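Local coordinates for protein L-isoleucine-4-hydroxylase (Bacillus thuringiensis, PDB 6LNH) that hydroxylates L-isoleucine to (4S)-4-hydroxy-L-isoleucine with iron, 2-oxoglutarate and oxygen, and also oxidises several related amino acids, at residues S71-I76 with S115-P120; V152-K155 with P161-S164; N193-S198 with L215-K220. All coordinates share one frame; numbering follows the deposited sequence.

Interaction 1. Residues S71-I76 with S115-P120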
loop_
_atom_site.group_PDB
_atom_site.type_symbol
_atom_site.label_atom_id
_atom_site.label_comp_id
_atom_site.label_asym_id
_atom_site.label_seq_id
_atom_site.Cartn_x
_atom_site.Cartn_y
_atom_site.Cartn_z
ATOM N N SER C 71 -6.103 -20.966 18.646
ATOM C CA SER C 71 -5.807 -21.575 19.932
ATOM C C SER C 71 -6.509 -20.751 20.997
ATOM O O SER C 71 -6.728 -19.549 20.821
ATOM C CB SER C 71 -4.299 -21.629 20.217
ATOM O OG SER C 71 -3.665 -22.633 19.447
ATOM N N TYR C 72 -6.879 -21.400 22.096
ATOM C CA TYR C 72 -7.655 -20.731 23.127
ATOM C C TYR C 72 -7.173 -21.156 24.504
ATOM O O TYR C 72 -6.907 -22.337 24.744
ATOM C CB TYR C 72 -9.149 -21.043 22.945
ATOM C CG TYR C 72 -10.070 -20.612 24.066
ATOM C CD1 TYR C 72 -10.180 -19.278 24.431
ATOM C CD2 TYR C 72 -10.869 -21.539 24.726
ATOM C CE1 TYR C 72 -11.042 -18.882 25.440
ATOM C CE2 TYR C 72 -11.732 -21.154 25.735
ATOM C CZ TYR C 72 -11.814 -19.824 26.089
ATOM O OH TYR C 72 -12.672 -19.436 27.093
ATOM N N SER C 73 -7.068 -20.179 25.401
ATOM C CA SER C 73 -6.811 -20.422 26.812
ATOM C C SER C 73 -7.476 -19.300 27.592
ATOM O O SER C 73 -7.727 -18.216 27.060
ATOM C CB SER C 73 -5.309 -20.486 27.119
ATOM O OG SER C 73 -4.717 -21.638 26.542
ATOM N N ARG C 74 -7.760 -19.566 28.863
ATOM C CA ARG C 74 -8.486 -18.607 29.680
ATOM C C ARG C 74 -7.972 -18.630 31.110
ATOM O O ARG C 74 -7.462 -19.645 31.593
ATOM C CB ARG C 74 -9.997 -18.883 29.661
ATOM C CG ARG C 74 -10.377 -20.306 30.021
ATOM C CD ARG C 74 -11.875 -20.422 30.233
ATOM N NE ARG C 74 -12.273 -21.759 30.658
ATOM C CZ ARG C 74 -12.937 -22.617 29.892
ATOM N NH1 ARG C 74 -13.290 -22.277 28.660
ATOM N NH2 ARG C 74 -13.259 -23.814 30.362
ATOM N N TYR C 75 -8.120 -17.494 31.782
ATOM C CA TYR C 75 -7.839 -17.361 33.201
ATOM C C TYR C 75 -9.153 -17.204 33.954
ATOM O O TYR C 75 -10.146 -16.714 33.409
ATOM C CB TYR C 75 -6.937 -16.156 33.482
ATOM C CG TYR C 75 -5.547 -16.275 32.900
ATOM C CD1 TYR C 75 -4.547 -16.965 33.574
ATOM C CD2 TYR C 75 -5.231 -15.691 31.680
ATOM C CE1 TYR C 75 -3.273 -17.074 33.048
ATOM C CE2 TYR C 75 -3.959 -15.795 31.145
ATOM C CZ TYR C 75 -2.985 -16.486 31.835
ATOM O OH TYR C 75 -1.719 -16.592 31.306
ATOM N N ILE C 76 -9.153 -17.620 35.217
ATOM C CA ILE C 76 -10.294 -17.445 36.108
ATOM C C ILE C 76 -9.895 -16.471 37.203
ATOM O O ILE C 76 -8.846 -16.635 37.839
ATOM C CB ILE C 76 -10.757 -18.783 36.712
ATOM C CG1 ILE C 76 -11.021 -19.813 35.614
ATOM C CG2 ILE C 76 -12.001 -18.580 37.566
ATOM C CD1 ILE C 76 -11.148 -21.234 36.130
ATOM N N SER C 115 4.962 -20.810 26.334
ATOM C CA SER C 115 5.965 -19.793 26.025
ATOM C C SER C 115 5.332 -18.496 25.535
ATOM O O SER C 115 5.882 -17.413 25.761
ATOM C CB SER C 115 6.949 -20.329 24.986
ATOM O OG SER C 115 6.259 -20.892 23.885
ATOM N N PHE C 116 4.180 -18.583 24.870
ATOM C CA PHE C 116 3.459 -17.390 24.444
ATOM C C PHE C 116 2.759 -16.724 25.623
ATOM O O PHE C 116 2.741 -15.493 25.720
ATOM C CB PHE C 116 2.466 -17.755 23.329
ATOM C CG PHE C 116 1.625 -16.596 22.825
ATOM C CD1 PHE C 116 0.595 -16.052 23.585
ATOM C CD2 PHE C 116 1.869 -16.060 21.573
ATOM C CE1 PHE C 116 -0.163 -14.995 23.106
ATOM C CE2 PHE C 116 1.114 -15.005 21.086
ATOM C CZ PHE C 116 0.096 -14.472 21.854
ATOM N N LEU C 117 2.190 -17.516 26.537
ATOM C CA LEU C 117 1.433 -16.930 27.640
ATOM C C LEU C 117 2.338 -16.256 28.665
ATOM O O LEU C 117 1.937 -15.261 29.279
ATOM C CB LEU C 117 0.599 -18.010 28.333
ATOM C CG LEU C 117 -0.627 -18.605 27.642
ATOM C CD1 LEU C 117 -1.120 -19.808 28.432
ATOM C CD2 LEU C 117 -1.726 -17.566 27.508
ATOM N N CYS C 118 3.548 -16.768 28.866
ATOM C CA CYS C 118 4.493 -16.142 29.783
ATOM C C CYS C 118 5.376 -15.090 29.121
ATOM O O CYS C 118 6.165 -14.445 29.820
ATOM C CB CYS C 118 5.350 -17.206 30.480
ATOM S SG CYS C 118 6.462 -18.127 29.410
ATOM N N ASN C 119 5.286 -14.916 27.804
ATOM C CA ASN C 119 5.996 -13.835 27.138
ATOM C C ASN C 119 5.640 -12.520 27.828
ATOM O O ASN C 119 4.464 -12.125 27.821
ATOM C CB ASN C 119 5.632 -13.791 25.653
ATOM C CG ASN C 119 6.323 -12.660 24.892
ATOM O OD1 ASN C 119 6.448 -11.534 25.375
ATOM N ND2 ASN C 119 6.767 -12.965 23.679
ATOM N N PRO C 120 6.609 -11.830 28.438
ATOM C CA PRO C 120 6.288 -10.619 29.212
ATOM C C PRO C 120 5.457 -9.592 28.464
ATOM O O PRO C 120 4.703 -8.845 29.099
ATOM C CB PRO C 120 7.677 -10.071 29.568
ATOM C CG PRO C 120 8.527 -11.297 29.644
ATOM C CD PRO C 120 8.047 -12.149 28.498
HETATM O O HOH W 1 -0.496 -13.855 29.949
#

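Interaction 2. Residues V152-K155 with P161-S164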
loop_
_atom_site.group_PDB
_atom_site.type_symbol
_atom_site.label_atom_id
_atom_site.label_comp_id
_atom_site.label_asym_id
_atom_site.label_seq_id
_atom_site.Cartn_x
_atom_site.Cartn_y
_atom_site.Cartn_z
ATOM N N VAL C 152 -5.493 -16.219 16.959
ATOM C CA VAL C 152 -6.107 -16.548 15.678
ATOM C C VAL C 152 -5.202 -16.085 14.549
ATOM O O VAL C 152 -4.730 -14.943 14.547
ATOM C CB VAL C 152 -7.501 -15.913 15.523
ATOM C CG1 VAL C 152 -8.181 -16.432 14.257
ATOM C CG2 VAL C 152 -8.362 -16.197 16.747
ATOM N N ARG C 153 -4.959 -16.974 13.597
ATOM C CA ARG C 153 -4.292 -16.638 12.346
ATOM C C ARG C 153 -5.293 -16.865 11.220
ATOM O O ARG C 153 -5.687 -18.005 10.951
ATOM C CB ARG C 153 -3.041 -17.490 12.148
ATOM C CG ARG C 153 -2.407 -17.394 10.784
ATOM C CD ARG C 153 -1.016 -17.981 10.880
ATOM N NE ARG C 153 0.009 -16.954 11.075
ATOM C CZ ARG C 153 1.193 -16.958 10.472
ATOM N NH1 ARG C 153 1.522 -17.957 9.667
ATOM N NH2 ARG C 153 2.062 -15.984 10.703
ATOM N N TYR C 154 -5.699 -15.790 10.555
ATOM C CA TYR C 154 -6.530 -15.927 9.368
ATOM C C TYR C 154 -5.635 -16.187 8.168
ATOM O O TYR C 154 -4.597 -15.539 8.002
ATOM C CB TYR C 154 -7.375 -14.671 9.147
ATOM C CG TYR C 154 -8.365 -14.430 10.262
ATOM C CD1 TYR C 154 -8.001 -13.695 11.381
ATOM C CD2 TYR C 154 -9.651 -14.953 10.209
ATOM C CE1 TYR C 154 -8.893 -13.475 12.410
ATOM C CE2 TYR C 154 -10.553 -14.736 11.234
ATOM C CZ TYR C 154 -10.167 -14.000 12.331
ATOM O OH TYR C 154 -11.065 -13.786 13.351
ATOM N N LYS C 155 -6.036 -17.132 7.327
ATOM C CA LYS C 155 -5.237 -17.512 6.172
ATOM C C LYS C 155 -6.075 -17.327 4.920
ATOM O O LYS C 155 -7.173 -17.882 4.811
ATOM C CB LYS C 155 -4.746 -18.956 6.299
ATOM C CG LYS C 155 -4.082 -19.249 7.641
ATOM C CD LYS C 155 -3.663 -20.703 7.768
ATOM C CE LYS C 155 -4.759 -21.535 8.414
ATOM N NZ LYS C 155 -4.325 -22.944 8.627
ATOM N N PRO C 161 -10.627 -16.895 -0.205
ATOM C CA PRO C 161 -10.545 -15.807 0.766
ATOM C C PRO C 161 -10.913 -16.341 2.140
ATOM O O PRO C 161 -11.493 -17.417 2.281
ATOM C CB PRO C 161 -11.567 -14.784 0.256
ATOM C CG PRO C 161 -11.822 -15.169 -1.181
ATOM C CD PRO C 161 -11.675 -16.659 -1.211
ATOM N N SER C 162 -10.597 -15.575 3.172
ATOM C CA SER C 162 -10.861 -16.013 4.533
ATOM C C SER C 162 -12.039 -15.222 5.067
ATOM O O SER C 162 -12.045 -13.986 5.002
ATOM C CB SER C 162 -9.634 -15.804 5.419
ATOM O OG SER C 162 -9.913 -16.121 6.768
ATOM N N PHE C 163 -13.065 -15.935 5.537
ATOM C CA PHE C 163 -14.283 -15.288 6.092
ATOM C C PHE C 163 -14.640 -15.953 7.424
ATOM O O PHE C 163 -14.289 -17.130 7.626
ATOM C CB PHE C 163 -15.430 -15.312 5.078
ATOM C CG PHE C 163 -15.761 -16.675 4.531
ATOM C CD1 PHE C 163 -15.050 -17.204 3.469
ATOM C CD2 PHE C 163 -16.785 -17.430 5.076
ATOM C CE1 PHE C 163 -15.353 -18.457 2.966
ATOM C CE2 PHE C 163 -17.089 -18.682 4.572
ATOM C CZ PHE C 163 -16.372 -19.194 3.519
ATOM N N SER C 164 -15.333 -15.213 8.292
ATOM C CA SER C 164 -15.689 -15.708 9.646
ATOM C C SER C 164 -17.169 -16.089 9.730
ATOM O O SER C 164 -17.866 -16.010 8.707
ATOM C CB SER C 164 -15.354 -14.663 10.670
ATOM O OG SER C 164 -15.627 -13.368 10.157
#

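Interaction 3. Residues N193-S198 with L215-K220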
loop_
_atom_site.group_PDB
_atom_site.type_symbol
_atom_site.label_atom_id
_atom_site.label_comp_id
_atom_site.label_asym_id
_atom_site.label_seq_id
_atom_site.Cartn_x
_atom_site.Cartn_y
_atom_site.Cartn_z
ATOM N N ASN C 193 -11.966 -3.305 10.139
ATOM C CA ASN C 193 -12.974 -3.368 11.186
ATOM C C ASN C 193 -14.018 -2.282 10.969
ATOM O O ASN C 193 -13.674 -1.129 10.686
ATOM C CB ASN C 193 -12.328 -3.224 12.563
ATOM C CG ASN C 193 -11.356 -4.346 12.868
ATOM O OD1 ASN C 193 -10.143 -4.182 12.747
ATOM N ND2 ASN C 193 -11.888 -5.500 13.261
ATOM N N LEU C 194 -15.288 -2.655 11.094
ATOM C CA LEU C 194 -16.409 -1.743 10.920
ATOM C C LEU C 194 -17.167 -1.603 12.232
ATOM O O LEU C 194 -17.319 -2.576 12.975
ATOM C CB LEU C 194 -17.356 -2.235 9.825
ATOM C CG LEU C 194 -16.685 -2.576 8.497
ATOM C CD1 LEU C 194 -17.706 -3.095 7.510
ATOM C CD2 LEU C 194 -15.962 -1.363 7.935
ATOM N N ILE C 195 -17.637 -0.392 12.515
ATOM C CA ILE C 195 -18.493 -0.120 13.663
ATOM C C ILE C 195 -19.825 0.408 13.154
ATOM O O ILE C 195 -19.860 1.327 12.326
ATOM C CB ILE C 195 -17.855 0.882 14.642
ATOM C CG1 ILE C 195 -16.443 0.437 15.025
ATOM C CG2 ILE C 195 -18.723 1.027 15.887
ATOM C CD1 ILE C 195 -16.397 -0.886 15.754
ATOM N N ALA C 196 -20.913 -0.174 13.647
ATOM C CA ALA C 196 -22.254 0.230 13.258
ATOM C C ALA C 196 -23.126 0.315 14.500
ATOM O O ALA C 196 -23.247 -0.665 15.239
ATOM C CB ALA C 196 -22.852 -0.767 12.261
ATOM N N ASN C 197 -23.750 1.476 14.715
ATOM C CA ASN C 197 -24.737 1.581 15.786
ATOM C C ASN C 197 -25.946 0.709 15.492
ATOM O O ASN C 197 -26.545 0.134 16.407
ATOM C CB ASN C 197 -25.156 3.038 15.985
ATOM C CG ASN C 197 -23.978 3.952 16.250
ATOM O OD1 ASN C 197 -22.865 3.490 16.497
ATOM N ND2 ASN C 197 -24.220 5.257 16.215
ATOM N N SER C 198 -26.316 0.601 14.224
ATOM C CA SER C 198 -27.369 -0.282 13.761
ATOM C C SER C 198 -26.927 -0.956 12.519
ATOM O O SER C 198 -25.965 -0.485 11.828
ATOM C CB SER C 198 -28.671 0.493 13.501
ATOM O OG SER C 198 -28.409 1.659 12.737
ATOM N N LEU C 215 -8.121 -2.496 19.143
ATOM C CA LEU C 215 -9.509 -2.061 19.074
ATOM C C LEU C 215 -10.297 -2.812 20.136
ATOM O O LEU C 215 -10.226 -4.044 20.208
ATOM C CB LEU C 215 -10.106 -2.325 17.690
ATOM C CG LEU C 215 -11.390 -1.597 17.295
ATOM C CD1 LEU C 215 -11.828 -2.117 15.942
ATOM C CD2 LEU C 215 -12.493 -1.783 18.329
ATOM N N VAL C 216 -11.029 -2.076 20.967
ATOM C CA VAL C 216 -11.839 -2.655 22.035
ATOM C C VAL C 216 -13.317 -2.497 21.679
ATOM O O VAL C 216 -13.745 -1.426 21.231
ATOM C CB VAL C 216 -11.483 -2.029 23.398
ATOM C CG1 VAL C 216 -9.970 -1.911 23.526
ATOM C CG2 VAL C 216 -12.119 -0.678 23.585
ATOM N N PHE C 217 -14.080 -3.579 21.823
ATOM C CA PHE C 217 -15.501 -3.603 21.499
ATOM C C PHE C 217 -16.350 -3.796 22.748
ATOM O O PHE C 217 -16.026 -4.619 23.609
ATOM C CB PHE C 217 -15.855 -4.730 20.524
ATOM C CG PHE C 217 -15.059 -4.734 19.257
ATOM C CD1 PHE C 217 -15.142 -3.684 18.359
ATOM C CD2 PHE C 217 -14.265 -5.822 18.938
ATOM C CE1 PHE C 217 -14.422 -3.708 17.178
ATOM C CE2 PHE C 217 -13.542 -5.852 17.764
ATOM C CZ PHE C 217 -13.619 -4.795 16.883
ATOM N N GLY C 218 -17.449 -3.047 22.827
ATOM C CA GLY C 218 -18.536 -3.355 23.727
ATOM C C GLY C 218 -19.738 -3.859 22.941
ATOM O O GLY C 218 -19.727 -3.940 21.715
ATOM N N GLN C 219 -20.798 -4.188 23.677
ATOM C CA GLN C 219 -21.994 -4.758 23.068
ATOM C C GLN C 219 -23.039 -3.703 22.739
ATOM O O GLN C 219 -24.126 -4.047 22.267
ATOM C CB GLN C 219 -22.617 -5.801 24.001
ATOM C CG GLN C 219 -21.928 -7.153 24.018
ATOM C CD GLN C 219 -22.398 -8.006 25.181
ATOM O OE1 GLN C 219 -22.891 -7.486 26.183
ATOM N NE2 GLN C 219 -22.257 -9.320 25.052
ATOM N N LYS C 220 -22.725 -2.429 22.964
ATOM C CA LYS C 220 -23.634 -1.342 22.634
ATOM C C LYS C 220 -23.693 -1.073 21.134
ATOM O O LYS C 220 -24.666 -0.478 20.657
ATOM C CB LYS C 220 -23.202 -0.103 23.423
ATOM C CG LYS C 220 -23.655 1.236 22.899
ATOM C CD LYS C 220 -23.293 2.312 23.899
ATOM C CE LYS C 220 -23.495 3.694 23.319
ATOM N NZ LYS C 220 -23.265 4.742 24.350
#

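Interaction 1. Residues S71-I76 with S115-P120
L117 packs against S73 and Y75, two residues on one side of strand 68-77. The strand belongs to the large antiparallel sheet of the double-stranded beta-helix, or jelly-roll, fold of 2-oxoglutarate dioxygenases. L117 is on the short helix 114-117, which lies against this sheet. S73 and Y75 are two apart in the strand, and both point their CB toward the helix. R74, between them, points away. It forms salt bridges with D87 and D91.

The leucine side chain can be followed outward. L117 CB already meets the tyrosine, 4.0 Å from Y75 OH. CG then turns to the side of the backbone N, anti to the carbonyl carbon (chi1 -72°), and this aims the fork at the strand. L117 CD2 makes the closer contact, 3.9 Å from Y75 OH. L117 CD1 lies loosely between the tyrosine hydroxyl and S73 CB, 4.4 Å from the latter. The same side chain also packs on L149 of the adjacent strand 145-156.

Y75 comes from the opposite direction and meets the leucine with its hydroxyl end. The contact there is between carbon and a polar atom, and no direct hydrogen bond crosses the two segments. S73 meets the leucine loosely, through CB and the side of its hydroxyl. That hydroxyl accepts a hydrogen bond from the backbone N of I112. S73 OG also makes a weak hydrogen bond to Y72 O, at 2.9 Å. The neighbouring F116 packs on A52 of helix 44-54 and on Q151 of strand 145-156.

A single water links the segments through polar atoms. It donates a hydrogen bond to L117 O at 2.9 Å and lies 3.3 Å from Y75 OH.

Interaction 2. Residues V152-K155 with P161-S164
S162 meets Y154 at the edge of the ring. S162 OG lies in the ring plane, 3.6 Å from Y154 CD2, and is 3.8 Å from Y154 CB. The serine thus sits beside the base of the aromatic side chain and not over a face. One face of the same ring is taken by V152 CG1, which stands 3.5 Å above the plane, offset toward the rim. V152, two residues earlier in the strand, therefore packs on a face, and S162 meets an edge.

The serine hydroxyl is aimed by its torsion. OG is anti to the backbone N (chi1 175°), and from there it forms a hydrogen bond with the carbonyl oxygen of C67. S162 CB lies 3.3 Å from K155 O. K155 points its CB away from the loop, and its NZ forms a salt bridge with D61.

Strand 145-156 is part of the large sheet of the jelly-roll core. Residues 161-164 follow it in the loop that leads on to strand 176-184, and this loop also holds the iron ligands H170 and D172. The contact pairs the end of the strand with the returning chain, and S162 is tied by backbone hydrogen bonding to L228 of strand 222-229. The side chain of Y154 is about 7 Å from the bound iron, so the ring belongs to the surroundings of the metal site without being one of its ligands.

S162 and S164 turn their CB toward the strand, while P161 and F163 turn away. Those two pack on another copy of the protein, P161 on N203 and F163 on R200 of the second subunit.

Interaction 3. Residues N193-S198 with L215-K220
The F217 ring is touched at its edge by I195 CD1 and N193 ND2, both near the ring plane. The ring also stacks with that of H223, one of the three iron ligands. I195 CD1 is 3.7 Å from F217 CE1. N193 ND2 is 4.1 Å from F217 CZ, and the amide and ring planes are 52° apart. These two residues thus pack beside the ring, not over it.

N193 also meets L215. The two side chains run alongside each other in opposed senses, with L215 CD1 3.6 Å from N193 CB and 3.8 Å from N193 CG. The leucine reaches there because its CG is anti to the backbone N (chi1 -163°). No hydrogen bond joins the segments.

This is the interior of the jelly-roll, where two sheets face each other. Strand 189-196 belongs to the three-stranded sheet, and strand 214-218 to the large one. Their local axes approach to 10.3 Å, with directions 33° apart. Around them, L215 and I195 touch I206 of strand 204-206, N193 and F217 pack on L179 of strand 176-184, and I195 reaches F31 of strand 31-34.

The three contacts come in series along the chain, and all reach the same large antiparallel sheet. Interactions 1 and 2 use its neighbouring strands 68-77 and 145-156; their centres are about 21 Å apart and their nearest atoms about 5 Å. Interaction 3 uses strand 214-218, farther across the sheet. Its centre is about 25 Å from that of interaction 1, on the opposite side of the chain's centre, and about 20 Å from that of interaction 2. None touches another. Interaction 1 attaches a helix to the sheet, away from the iron. Interactions 2 and 3 lie closer to the metal and place Y154 and F217 in its surroundings.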